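PDB 2R5U: replicative DNA helicase DnaB, 1st part from Mycobacterium tuberculosis, which probably unwinds duplex DNA ahead of the replisome as an ATP-driven, 5'-3' homohexameric helicase, represented here by its N-terminal domain. Local coordinates for residues Gly40-Lys45 with Asp70-Leu75; Ala47-Leu52 with Asp74-Gly79; Gln66-Ala71 with Arg98-Ala103; Val85-Glu90 with Pro104-Leu109. All coordinates share one frame; numbering follows the deposited sequence.

Contact 1: residues Gly40-Lys45 with Asp70-Leu75; sequences GMLLSK and DAILDL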
loop_
_atom_site.group_PDB
_atom_site.type_symbol
_atom_site.label_atom_id
_atom_site.label_comp_id
_atom_site.label_asym_id
_atom_site.label_seq_id
_atom_site.Cartn_x
_atom_site.Cartn_y
_atom_site.Cartn_z
ATOM N N GLY B 40 -2.609 -10.215 41.801
ATOM C CA GLY B 40 -3.269 -11.437 42.270
ATOM C C GLY B 40 -3.015 -12.655 41.398
ATOM O O GLY B 40 -2.683 -13.721 41.894
ATOM N N MET B 41 -3.196 -12.480 40.090
ATOM C CA MET B 41 -2.907 -13.487 39.077
ATOM C C MET B 41 -1.475 -14.005 39.121
ATOM O O MET B 41 -1.268 -15.191 38.928
ATOM C CB MET B 41 -3.208 -12.939 37.675
ATOM C CG MET B 41 -4.714 -12.601 37.440
ATOM S SD MET B 41 -5.003 -11.884 35.768
ATOM C CE MET B 41 -4.909 -13.365 34.739
ATOM N N LEU B 42 -0.513 -13.117 39.365
ATOM C CA LEU B 42 0.908 -13.473 39.442
ATOM C C LEU B 42 1.253 -14.301 40.716
ATOM O O LEU B 42 2.294 -14.946 40.772
ATOM C CB LEU B 42 1.794 -12.219 39.352
ATOM C CG LEU B 42 1.915 -11.544 37.967
ATOM C CD1 LEU B 42 2.656 -10.196 38.010
ATOM C CD2 LEU B 42 2.569 -12.451 36.942
ATOM N N LEU B 43 0.365 -14.269 41.708
ATOM C CA LEU B 43 0.569 -14.968 42.991
ATOM C C LEU B 43 -0.139 -16.325 43.077
ATOM O O LEU B 43 0.198 -17.160 43.921
ATOM C CB LEU B 43 0.118 -14.061 44.140
ATOM C CG LEU B 43 1.007 -12.829 44.342
ATOM C CD1 LEU B 43 0.411 -11.934 45.414
ATOM C CD2 LEU B 43 2.442 -13.229 44.703
ATOM N N SER B 44 -1.125 -16.555 42.219
ATOM C CA SER B 44 -2.001 -17.698 42.402
ATOM C C SER B 44 -2.708 -18.129 41.134
ATOM O O SER B 44 -3.356 -17.313 40.475
ATOM C CB SER B 44 -3.028 -17.368 43.494
ATOM O OG SER B 44 -4.159 -18.208 43.415
ATOM N N LYS B 45 -2.608 -19.418 40.802
ATOM C CA LYS B 45 -3.391 -19.984 39.707
ATOM C C LYS B 45 -4.910 -19.946 39.945
ATOM O O LYS B 45 -5.688 -19.739 39.000
ATOM C CB LYS B 45 -2.935 -21.408 39.412
ATOM C CG LYS B 45 -3.686 -22.087 38.280
ATOM C CD LYS B 45 -3.100 -23.471 38.028
ATOM C CE LYS B 45 -4.025 -24.319 37.188
ATOM N NZ LYS B 45 -3.395 -25.649 36.894
ATOM N N ASP B 70 -2.449 -10.753 28.890
ATOM C CA ASP B 70 -2.385 -11.666 27.728
ATOM C C ASP B 70 -1.250 -12.688 27.887
ATOM O O ASP B 70 -1.426 -13.865 27.556
ATOM C CB ASP B 70 -2.203 -10.893 26.405
ATOM C CG ASP B 70 -3.373 -9.960 26.076
ATOM O OD1 ASP B 70 -4.441 -10.007 26.749
ATOM O OD2 ASP B 70 -3.209 -9.140 25.132
ATOM N N ALA B 71 -0.104 -12.238 28.408
ATOM C CA ALA B 71 1.021 -13.133 28.682
ATOM C C ALA B 71 0.666 -14.202 29.748
ATOM O O ALA B 71 0.964 -15.389 29.566
ATOM C CB ALA B 71 2.257 -12.338 29.097
ATOM N N ILE B 72 0.007 -13.789 30.829
ATOM C CA ILE B 72 -0.466 -14.742 31.857
ATOM C C ILE B 72 -1.453 -15.768 31.251
ATOM O O ILE B 72 -1.329 -16.980 31.464
ATOM C CB ILE B 72 -1.113 -14.020 33.057
ATOM C CG1 ILE B 72 -0.122 -13.032 33.722
ATOM C CG2 ILE B 72 -1.622 -15.028 34.079
ATOM C CD1 ILE B 72 -0.811 -12.099 34.773
ATOM N N LEU B 73 -2.432 -15.285 30.497
ATOM C CA LEU B 73 -3.398 -16.175 29.872
ATOM C C LEU B 73 -2.719 -17.132 28.893
ATOM O O LEU B 73 -3.113 -18.293 28.798
ATOM C CB LEU B 73 -4.498 -15.392 29.160
ATOM C CG LEU B 73 -5.542 -14.633 29.978
ATOM C CD1 LEU B 73 -6.825 -14.674 29.165
ATOM C CD2 LEU B 73 -5.782 -15.172 31.395
ATOM N N ASP B 74 -1.716 -16.641 28.157
ATOM C CA ASP B 74 -0.925 -17.504 27.251
ATOM C C ASP B 74 -0.324 -18.702 27.978
ATOM O O ASP B 74 -0.435 -19.846 27.516
ATOM C CB ASP B 74 0.207 -16.726 26.586
ATOM C CG ASP B 74 0.033 -16.612 25.100
ATOM O OD1 ASP B 74 -0.713 -15.703 24.655
ATOM O OD2 ASP B 74 0.649 -17.443 24.373
ATOM N N LEU B 75 0.323 -18.419 29.106
ATOM C CA LEU B 75 0.946 -19.430 29.951
ATOM C C LEU B 75 -0.080 -20.391 30.552
ATOM O O LEU B 75 0.080 -21.604 30.485
ATOM C CB LEU B 75 1.767 -18.754 31.048
ATOM C CG LEU B 75 3.078 -18.105 30.563
ATOM C CD1 LEU B 75 3.675 -17.226 31.647
ATOM C CD2 LEU B 75 4.071 -19.174 30.142
#

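Contact 2: residues Ala47-Leu52 with Asp74-Gly79; sequences AIADVL and DLYGRG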
loop_
_atom_site.group_PDB
_atom_site.type_symbol
_atom_site.label_atom_id
_atom_site.label_comp_id
_atom_site.label_asym_id
_atom_site.label_seq_id
_atom_site.Cartn_x
_atom_site.Cartn_y
_atom_site.Cartn_z
ATOM N N ALA B 47 -6.429 -17.584 41.409
ATOM C CA ALA B 47 -6.814 -16.205 41.094
ATOM C C ALA B 47 -6.989 -16.002 39.581
ATOM O O ALA B 47 -7.916 -15.318 39.162
ATOM C CB ALA B 47 -5.808 -15.221 41.646
ATOM N N ILE B 48 -6.112 -16.586 38.770
ATOM C CA ILE B 48 -6.280 -16.506 37.311
ATOM C C ILE B 48 -7.672 -17.043 36.926
ATOM O O ILE B 48 -8.403 -16.394 36.187
ATOM C CB ILE B 48 -5.195 -17.290 36.537
ATOM C CG1 ILE B 48 -3.777 -16.777 36.882
ATOM C CG2 ILE B 48 -5.457 -17.189 35.023
ATOM C CD1 ILE B 48 -2.667 -17.650 36.310
ATOM N N ALA B 49 -8.034 -18.223 37.448
ATOM C CA ALA B 49 -9.332 -18.850 37.120
ATOM C C ALA B 49 -10.488 -17.952 37.492
ATOM O O ALA B 49 -11.422 -17.783 36.715
ATOM C CB ALA B 49 -9.473 -20.221 37.817
ATOM N N ASP B 50 -10.417 -17.359 38.680
ATOM C CA ASP B 50 -11.434 -16.396 39.125
ATOM C C ASP B 50 -11.596 -15.181 38.196
ATOM O O ASP B 50 -12.721 -14.769 37.870
ATOM C CB ASP B 50 -11.067 -15.892 40.503
ATOM C CG ASP B 50 -11.950 -16.440 41.553
ATOM O OD1 ASP B 50 -12.832 -15.667 42.005
ATOM O OD2 ASP B 50 -11.790 -17.636 41.905
ATOM N N VAL B 51 -10.461 -14.624 37.794
ATOM C CA VAL B 51 -10.389 -13.445 36.944
ATOM C C VAL B 51 -10.979 -13.726 35.552
ATOM O O VAL B 51 -11.735 -12.905 34.996
ATOM C CB VAL B 51 -8.912 -12.932 36.888
ATOM C CG1 VAL B 51 -8.710 -11.923 35.793
ATOM C CG2 VAL B 51 -8.524 -12.329 38.256
ATOM N N LEU B 52 -10.631 -14.892 35.011
ATOM C CA LEU B 52 -11.120 -15.344 33.716
ATOM C C LEU B 52 -12.640 -15.454 33.613
ATOM O O LEU B 52 -13.196 -15.249 32.542
ATOM C CB LEU B 52 -10.469 -16.668 33.321
ATOM C CG LEU B 52 -9.193 -16.514 32.512
ATOM C CD1 LEU B 52 -8.632 -17.883 32.177
ATOM C CD2 LEU B 52 -9.550 -15.792 31.228
ATOM N N ASP B 74 -1.716 -16.641 28.157
ATOM C CA ASP B 74 -0.925 -17.504 27.251
ATOM C C ASP B 74 -0.324 -18.702 27.978
ATOM O O ASP B 74 -0.435 -19.846 27.516
ATOM C CB ASP B 74 0.207 -16.726 26.586
ATOM C CG ASP B 74 0.033 -16.612 25.100
ATOM O OD1 ASP B 74 -0.713 -15.703 24.655
ATOM O OD2 ASP B 74 0.649 -17.443 24.373
ATOM N N LEU B 75 0.323 -18.419 29.106
ATOM C CA LEU B 75 0.946 -19.430 29.951
ATOM C C LEU B 75 -0.080 -20.391 30.552
ATOM O O LEU B 75 0.080 -21.604 30.485
ATOM C CB LEU B 75 1.767 -18.754 31.048
ATOM C CG LEU B 75 3.078 -18.105 30.563
ATOM C CD1 LEU B 75 3.675 -17.226 31.647
ATOM C CD2 LEU B 75 4.071 -19.174 30.142
ATOM N N TYR B 76 -1.137 -19.824 31.127
ATOM C CA TYR B 76 -2.200 -20.594 31.759
ATOM C C TYR B 76 -2.912 -21.549 30.771
ATOM O O TYR B 76 -3.207 -22.695 31.117
ATOM C CB TYR B 76 -3.169 -19.618 32.426
ATOM C CG TYR B 76 -4.411 -20.199 33.062
ATOM C CD1 TYR B 76 -4.393 -20.677 34.377
ATOM C CD2 TYR B 76 -5.627 -20.178 32.382
ATOM C CE1 TYR B 76 -5.558 -21.168 34.978
ATOM C CE2 TYR B 76 -6.788 -20.664 32.963
ATOM C CZ TYR B 76 -6.746 -21.160 34.250
ATOM O OH TYR B 76 -7.912 -21.622 34.804
ATOM N N GLY B 77 -3.180 -21.074 29.554
ATOM C CA GLY B 77 -3.791 -21.895 28.499
ATOM C C GLY B 77 -2.898 -23.048 28.057
ATOM O O GLY B 77 -3.371 -24.014 27.470
ATOM N N ARG B 78 -1.609 -22.940 28.367
ATOM C CA ARG B 78 -0.628 -23.972 28.076
ATOM C C ARG B 78 -0.317 -24.876 29.247
ATOM O O ARG B 78 0.518 -25.759 29.130
ATOM C CB ARG B 78 0.657 -23.332 27.571
ATOM C CG ARG B 78 0.615 -22.996 26.107
ATOM C CD ARG B 78 1.987 -22.599 25.619
ATOM N NE ARG B 78 2.262 -21.190 25.871
ATOM C CZ ARG B 78 3.408 -20.726 26.354
ATOM N NH1 ARG B 78 4.394 -21.563 26.654
ATOM N NH2 ARG B 78 3.567 -19.426 26.552
ATOM N N GLY B 79 -0.985 -24.665 30.377
ATOM C CA GLY B 79 -0.716 -25.448 31.565
ATOM C C GLY B 79 0.636 -25.155 32.196
ATOM O O GLY B 79 1.162 -25.965 32.961
#

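Contact 3: residues Gln66-Ala71 with Arg98-Ala103; sequences QNVYDA and RRIGGA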
loop_
_atom_site.group_PDB
_atom_site.type_symbol
_atom_site.label_atom_id
_atom_site.label_comp_id
_atom_site.label_asym_id
_atom_site.label_seq_id
_atom_site.Cartn_x
_atom_site.Cartn_y
_atom_site.Cartn_z
ATOM N N GLN B 66 -2.895 -4.816 29.593
ATOM C CA GLN B 66 -3.400 -5.834 28.658
ATOM C C GLN B 66 -2.297 -6.802 28.256
ATOM O O GLN B 66 -2.540 -7.995 28.140
ATOM C CB GLN B 66 -4.026 -5.230 27.379
ATOM C CG GLN B 66 -4.855 -6.258 26.582
ATOM C CD GLN B 66 -6.107 -6.692 27.321
ATOM O OE1 GLN B 66 -6.285 -7.882 27.635
ATOM N NE2 GLN B 66 -6.964 -5.730 27.647
ATOM N N ASN B 67 -1.101 -6.279 28.018
ATOM C CA ASN B 67 0.048 -7.090 27.610
ATOM C C ASN B 67 0.365 -8.117 28.703
ATOM O O ASN B 67 0.592 -9.301 28.414
ATOM C CB ASN B 67 1.299 -6.232 27.388
ATOM C CG ASN B 67 1.234 -5.346 26.114
ATOM O OD1 ASN B 67 0.491 -5.616 25.166
ATOM N ND2 ASN B 67 2.061 -4.309 26.093
ATOM N N VAL B 68 0.393 -7.653 29.954
ATOM C CA VAL B 68 0.705 -8.536 31.079
ATOM C C VAL B 68 -0.364 -9.620 31.180
ATOM O O VAL B 68 -0.037 -10.811 31.253
ATOM C CB VAL B 68 0.835 -7.777 32.405
ATOM C CG1 VAL B 68 1.039 -8.776 33.589
ATOM C CG2 VAL B 68 2.001 -6.803 32.314
ATOM N N TYR B 69 -1.628 -9.198 31.157
ATOM C CA TYR B 69 -2.755 -10.114 31.222
ATOM C C TYR B 69 -2.704 -11.186 30.127
ATOM O O TYR B 69 -2.904 -12.376 30.405
ATOM C CB TYR B 69 -4.069 -9.331 31.152
ATOM C CG TYR B 69 -5.317 -10.188 31.260
ATOM C CD1 TYR B 69 -5.823 -10.552 32.500
ATOM C CD2 TYR B 69 -5.991 -10.627 30.109
ATOM C CE1 TYR B 69 -6.956 -11.326 32.607
ATOM C CE2 TYR B 69 -7.140 -11.404 30.200
ATOM C CZ TYR B 69 -7.608 -11.750 31.459
ATOM O OH TYR B 69 -8.734 -12.502 31.595
ATOM N N ASP B 70 -2.449 -10.753 28.890
ATOM C CA ASP B 70 -2.385 -11.666 27.728
ATOM C C ASP B 70 -1.250 -12.688 27.887
ATOM O O ASP B 70 -1.426 -13.865 27.556
ATOM C CB ASP B 70 -2.203 -10.893 26.405
ATOM C CG ASP B 70 -3.373 -9.960 26.076
ATOM O OD1 ASP B 70 -4.441 -10.007 26.749
ATOM O OD2 ASP B 70 -3.209 -9.140 25.132
ATOM N N ALA B 71 -0.104 -12.238 28.408
ATOM C CA ALA B 71 1.021 -13.133 28.682
ATOM C C ALA B 71 0.666 -14.202 29.748
ATOM O O ALA B 71 0.964 -15.389 29.566
ATOM C CB ALA B 71 2.257 -12.338 29.097
ATOM N N ARG B 98 10.331 -4.678 27.713
ATOM C CA ARG B 98 10.864 -3.313 27.822
ATOM C C ARG B 98 9.768 -2.263 27.707
ATOM O O ARG B 98 9.832 -1.219 28.356
ATOM C CB ARG B 98 11.944 -3.063 26.770
ATOM N N ARG B 99 8.749 -2.557 26.903
ATOM C CA ARG B 99 7.581 -1.678 26.764
ATOM C C ARG B 99 6.961 -1.310 28.123
ATOM O O ARG B 99 6.549 -0.163 28.325
ATOM C CB ARG B 99 6.524 -2.333 25.862
ATOM C CG ARG B 99 5.573 -1.370 25.150
ATOM C CD ARG B 99 6.027 -1.104 23.715
ATOM N NE ARG B 99 5.560 -2.131 22.778
ATOM C CZ ARG B 99 6.267 -2.597 21.746
ATOM N NH1 ARG B 99 7.498 -2.147 21.512
ATOM N NH2 ARG B 99 5.750 -3.529 20.950
ATOM N N ILE B 100 6.919 -2.274 29.050
ATOM C CA ILE B 100 6.229 -2.123 30.334
ATOM C C ILE B 100 7.152 -1.803 31.531
ATOM O O ILE B 100 6.671 -1.466 32.614
ATOM C CB ILE B 100 5.360 -3.373 30.658
ATOM C CG1 ILE B 100 6.244 -4.574 31.027
ATOM C CG2 ILE B 100 4.450 -3.728 29.471
ATOM C CD1 ILE B 100 5.531 -5.635 31.834
ATOM N N GLY B 101 8.465 -1.916 31.338
ATOM C CA GLY B 101 9.434 -1.596 32.387
ATOM C C GLY B 101 10.031 -2.800 33.099
ATOM O O GLY B 101 10.451 -2.703 34.261
ATOM N N GLY B 102 10.043 -3.945 32.421
ATOM C CA GLY B 102 10.798 -5.105 32.894
ATOM C C GLY B 102 10.200 -5.823 34.079
ATOM O O GLY B 102 9.108 -5.477 34.548
ATOM N N ALA B 103 10.924 -6.835 34.572
ATOM C CA ALA B 103 10.477 -7.606 35.727
ATOM C C ALA B 103 10.234 -6.746 36.963
ATOM O O ALA B 103 9.345 -7.080 37.757
ATOM C CB ALA B 103 11.454 -8.763 36.051
#

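Contact 4: residues Val85-Glu90 with Pro104-Leu109; sequences VTVAAE and PYLHTL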
loop_
_atom_site.group_PDB
_atom_site.type_symbol
_atom_site.label_atom_id
_atom_site.label_comp_id
_atom_site.label_asym_id
_atom_site.label_seq_id
_atom_site.Cartn_x
_atom_site.Cartn_y
_atom_site.Cartn_z
ATOM N N VAL B 85 8.882 -14.747 36.935
ATOM C CA VAL B 85 9.898 -15.266 36.005
ATOM C C VAL B 85 9.310 -15.752 34.683
ATOM O O VAL B 85 9.778 -15.335 33.617
ATOM C CB VAL B 85 10.761 -16.382 36.698
ATOM C CG1 VAL B 85 11.771 -17.016 35.708
ATOM C CG2 VAL B 85 11.497 -15.776 37.918
ATOM N N THR B 86 8.288 -16.606 34.738
ATOM C CA THR B 86 7.740 -17.188 33.506
ATOM C C THR B 86 6.969 -16.143 32.660
ATOM O O THR B 86 6.957 -16.218 31.422
ATOM C CB THR B 86 6.843 -18.403 33.762
ATOM O OG1 THR B 86 5.726 -18.015 34.593
ATOM C CG2 THR B 86 7.639 -19.550 34.422
ATOM N N VAL B 87 6.382 -15.158 33.334
ATOM C CA VAL B 87 5.642 -14.077 32.673
ATOM C C VAL B 87 6.579 -13.042 32.017
ATOM O O VAL B 87 6.322 -12.615 30.893
ATOM C CB VAL B 87 4.609 -13.400 33.623
ATOM C CG1 VAL B 87 3.985 -12.126 32.955
ATOM C CG2 VAL B 87 3.505 -14.366 33.998
ATOM N N ALA B 88 7.645 -12.633 32.712
ATOM C CA ALA B 88 8.669 -11.757 32.130
ATOM C C ALA B 88 9.291 -12.356 30.863
ATOM O O ALA B 88 9.606 -11.629 29.902
ATOM C CB ALA B 88 9.775 -11.415 33.161
ATOM N N ALA B 89 9.460 -13.677 30.865
ATOM C CA ALA B 89 10.000 -14.377 29.708
ATOM C C ALA B 89 8.985 -14.462 28.565
ATOM O O ALA B 89 9.364 -14.345 27.401
ATOM C CB ALA B 89 10.498 -15.777 30.107
ATOM N N GLU B 90 7.712 -14.698 28.886
ATOM C CA GLU B 90 6.650 -14.674 27.883
ATOM C C GLU B 90 6.529 -13.271 27.259
ATOM O O GLU B 90 6.457 -13.150 26.034
ATOM C CB GLU B 90 5.311 -15.168 28.465
ATOM C CG GLU B 90 4.098 -14.998 27.534
ATOM C CD GLU B 90 4.154 -15.863 26.283
ATOM O OE1 GLU B 90 4.611 -17.018 26.388
ATOM O OE2 GLU B 90 3.732 -15.389 25.193
ATOM N N PRO B 104 10.996 -5.633 37.137
ATOM C CA PRO B 104 10.712 -4.772 38.298
ATOM C C PRO B 104 9.255 -4.292 38.299
ATOM O O PRO B 104 8.651 -4.173 39.359
ATOM C CB PRO B 104 11.652 -3.577 38.089
ATOM C CG PRO B 104 12.765 -4.115 37.266
ATOM C CD PRO B 104 12.119 -5.093 36.339
ATOM N N TYR B 105 8.691 -4.050 37.119
ATOM C CA TYR B 105 7.278 -3.677 37.042
ATOM C C TYR B 105 6.351 -4.792 37.542
ATOM O O TYR B 105 5.389 -4.528 38.265
ATOM C CB TYR B 105 6.908 -3.264 35.626
ATOM C CG TYR B 105 5.474 -2.864 35.521
ATOM C CD1 TYR B 105 4.605 -3.542 34.669
ATOM C CD2 TYR B 105 4.972 -1.829 36.304
ATOM C CE1 TYR B 105 3.275 -3.174 34.577
ATOM C CE2 TYR B 105 3.639 -1.462 36.230
ATOM C CZ TYR B 105 2.806 -2.140 35.357
ATOM O OH TYR B 105 1.490 -1.790 35.282
ATOM N N LEU B 106 6.642 -6.035 37.151
ATOM C CA LEU B 106 5.896 -7.190 37.656
ATOM C C LEU B 106 5.984 -7.323 39.172
ATOM O O LEU B 106 4.993 -7.656 39.822
ATOM C CB LEU B 106 6.343 -8.491 36.973
ATOM C CG LEU B 106 6.306 -8.536 35.444
ATOM C CD1 LEU B 106 6.755 -9.928 35.010
ATOM C CD2 LEU B 106 4.899 -8.217 34.929
ATOM N N HIS B 107 7.160 -7.043 39.730
ATOM C CA HIS B 107 7.345 -7.062 41.182
ATOM C C HIS B 107 6.555 -5.951 41.881
ATOM O O HIS B 107 6.000 -6.180 42.945
ATOM C CB HIS B 107 8.831 -7.013 41.550
ATOM C CG HIS B 107 9.556 -8.285 41.241
ATOM N ND1 HIS B 107 9.272 -9.473 41.882
ATOM C CD2 HIS B 107 10.517 -8.567 40.332
ATOM C CE1 HIS B 107 10.049 -10.426 41.400
ATOM N NE2 HIS B 107 10.813 -9.903 40.457
ATOM N N THR B 108 6.493 -4.773 41.258
ATOM C CA THR B 108 5.632 -3.678 41.733
ATOM C C THR B 108 4.143 -4.095 41.769
ATOM O O THR B 108 3.462 -3.896 42.776
ATOM C CB THR B 108 5.819 -2.407 40.879
ATOM O OG1 THR B 108 7.169 -1.938 40.986
ATOM C CG2 THR B 108 4.888 -1.315 41.332
ATOM N N LEU B 109 3.656 -4.709 40.691
ATOM C CA LEU B 109 2.282 -5.233 40.644
ATOM C C LEU B 109 1.971 -6.221 41.750
ATOM O O LEU B 109 0.914 -6.154 42.365
ATOM C CB LEU B 109 1.999 -5.900 39.298
ATOM C CG LEU B 109 1.933 -4.984 38.089
ATOM C CD1 LEU B 109 1.677 -5.802 36.832
ATOM C CD2 LEU B 109 0.847 -3.925 38.289
#

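Contact 1: residues Gly40-Lys45 with Asp70-Leu75
Ile-72 on helix 63-77 and Met-41 on helix 31-43 bury the most surface in this contact, and each has its CB directed at the other helix. The two branches of Ile-72 divide the work. Ile-72 CG2 meets the thioether methyl of Met-41, CE, at 3.7 Å, while Ile-72 CD1, at the end of the longer branch, comes within 3.9 Å of Met-41 CB. The isoleucine therefore touches the methionine at both its root and its tip, the two side chains crossing at a slant. Met-41 owes this reach to its shape: it is extended through chi2 and then bends about the CG-SD bond (chi3 77°), which brings CE rather than the sulfur up to the opposite helix. Met-41 CE also touches Leu-73 CD2, at 3.9 Å. All of this belongs to the core of the helical DnaB N-terminal domain, where helix 63-77 packs against helix 31-43 through apolar side chains, with no hydrogen bond bridging the two segments. Leu-42 joins from the next position along its helix. Its CB points off to the flank, but the far end swings back so that Leu-42 CD2 lies 4.0 Å from Ile-72 CD1, the two side chains roughly perpendicular. Beyond this contact, Leu-42 also packs on Val-87 of helix 84-93, while Met-41 reaches Ile-48 and Val-51 of helix 45-52. Ser-44 sits at the N-cap of helix 45-52, its OG bonded to the backbone N of Ala-47.

Contact 2: residues Ala47-Leu52 with Asp74-Gly79
Tyr-76 faces Ile-48, Ala-49 and Leu-52 of helix 45-52, and its side chain can be followed atom by atom. CB points toward that helix, and CG stands anti to the backbone N (chi1 176°), which carries the ring straight out across the gap. At Tyr-76 CG and CD1 the ring meets Ile-48 CG2, which is 3.7 Å from each. Ile-48 CG2 sits over one face, 3.7 Å from the Tyr-76 ring centroid and only 14° off the normal, a well-formed CH-pi contact. Tyr-76 CD1 also has the other branch of Ile-48 nearby, with Ile-48 CD1 4.0 Å away. Farther along the ring, at its CD2-CE2 bond, Leu-52 CD1 comes in obliquely, 3.4 Å from Tyr-76 CE2, a tight fit. At the tip, Tyr-76 OH lies 3.7 Å from Ala-49 CB. Shortly after Tyr-76, Gly-79, with positive phi, ends the helix in a Schellman motif, and Arg-78 turns away to salt bridges with Glu-80 and Glu-90. What links the last turn of helix 63-77 to helix 45-52 is thus one aromatic ring laid against aliphatic groups; no hydrogen bond crosses between the segments, and the attraction is of the apolar, dispersion and CH-pi kind.

Contact 3: residues Gln66-Ala71 with Arg98-Ala103
The Asn-67 amide presents its nitrogen end to Ile-100, Asn-67 ND2 lying 4.2 Å from Ile-100 CG2, while the side chains run past each other in opposite directions. This is a loose, non-bonded approach. Farther round helix 63-77, the ring of Tyr-69 has Asp-70 OD1 at its edge, in plane, and meets the ring of Phe-60 with the planes inclined at about 45°; the Tyr-69 ring itself does not touch segment 98-103. The closer touch is aliphatic: Val-68 CG2 lies 3.7 Å from Ile-100 CD1, the two side chains nearly perpendicular. Just past Ile-100 the chain ends this weakly bonded helical turn in a Schellman motif, within the DnaB N-terminal domain. Gly-101 is the C-prime residue with positive phi, Gly-102 N turns back to Leu-97 O, and Gly-101 N makes a weak bond to Arg-98 O. Ile-100 reaches both partners because its CG1 lies between the backbone N and the carbonyl carbon (chi1 72°), which sends CD1 to the valine and CG2 to the asparagine. The chain then leads into helix 102-111, whose Leu-106 touches both Val-68 and Ile-100. Leu-91 of helix 84-93 packs on Asn-67 and Ile-100.

Contact 4: residues Val85-Glu90 with Pro104-Leu109
Leu-106 stands with CG anti to its carbonyl carbon (chi1 -55°) and continues extended through chi2, so CD1 is its farthest point and is driven at helix 84-93. There Leu-106 CD1 lands on the backbone and side chain of Ala-88 together, 3.7 Å from Ala-88 N and 3.8 Å from Ala-88 CB. The small alanine lets the leucine methyl come right down to the helix surface. Val-87 has CG1 trans to the backbone N (chi1 172°), placing that methyl 4.1 Å from Leu-106 CD1. Helix 102-111 is also tied internally: Thr-108 OG1 donates to Pro-104 O at 3.1 Å, tilted 34° from the carbonyl plane, on the face opposite to Thr-108 N, gripping that oxygen twice. Away from Leu-106, helix 84-93 serves the ring assembly, with Val-85, Thr-86 and Ala-89 packing on Ser-36, Tyr-122 and Asp-30 of a second subunit. The buried Glu-90 carboxylate is met by Arg-78, Arg-93 and Arg-94, which would be expected to stabilise its negative charge. The side chains that meet are apolar and no hydrogen bond crosses, consistent with van der Waals packing rather than directed bonds holding these two segments together.

Contacts 1, 2 and 3 all use helix 63-77, with contact 3 on its earlier turns, contact 1 midway and contact 2 at its end. Contacts 1 and 2 lie about 5 Å apart between centres, their other halves on the consecutive helices 31-43 and 45-52. Contacts 3 and 4 are about 7 Å apart between centres and share helix 102-111. Contact 4 is about 10 Å from contact 1 and 16 Å from contact 2, again between centres. Along the chain, contacts 1 and 2 both close before contact 4 opens, whereas contacts 3 and 4 interleave. Helix 63-77 thus joins the earlier and later helices of a helical, strand-free domain, which assembles into a hexamer.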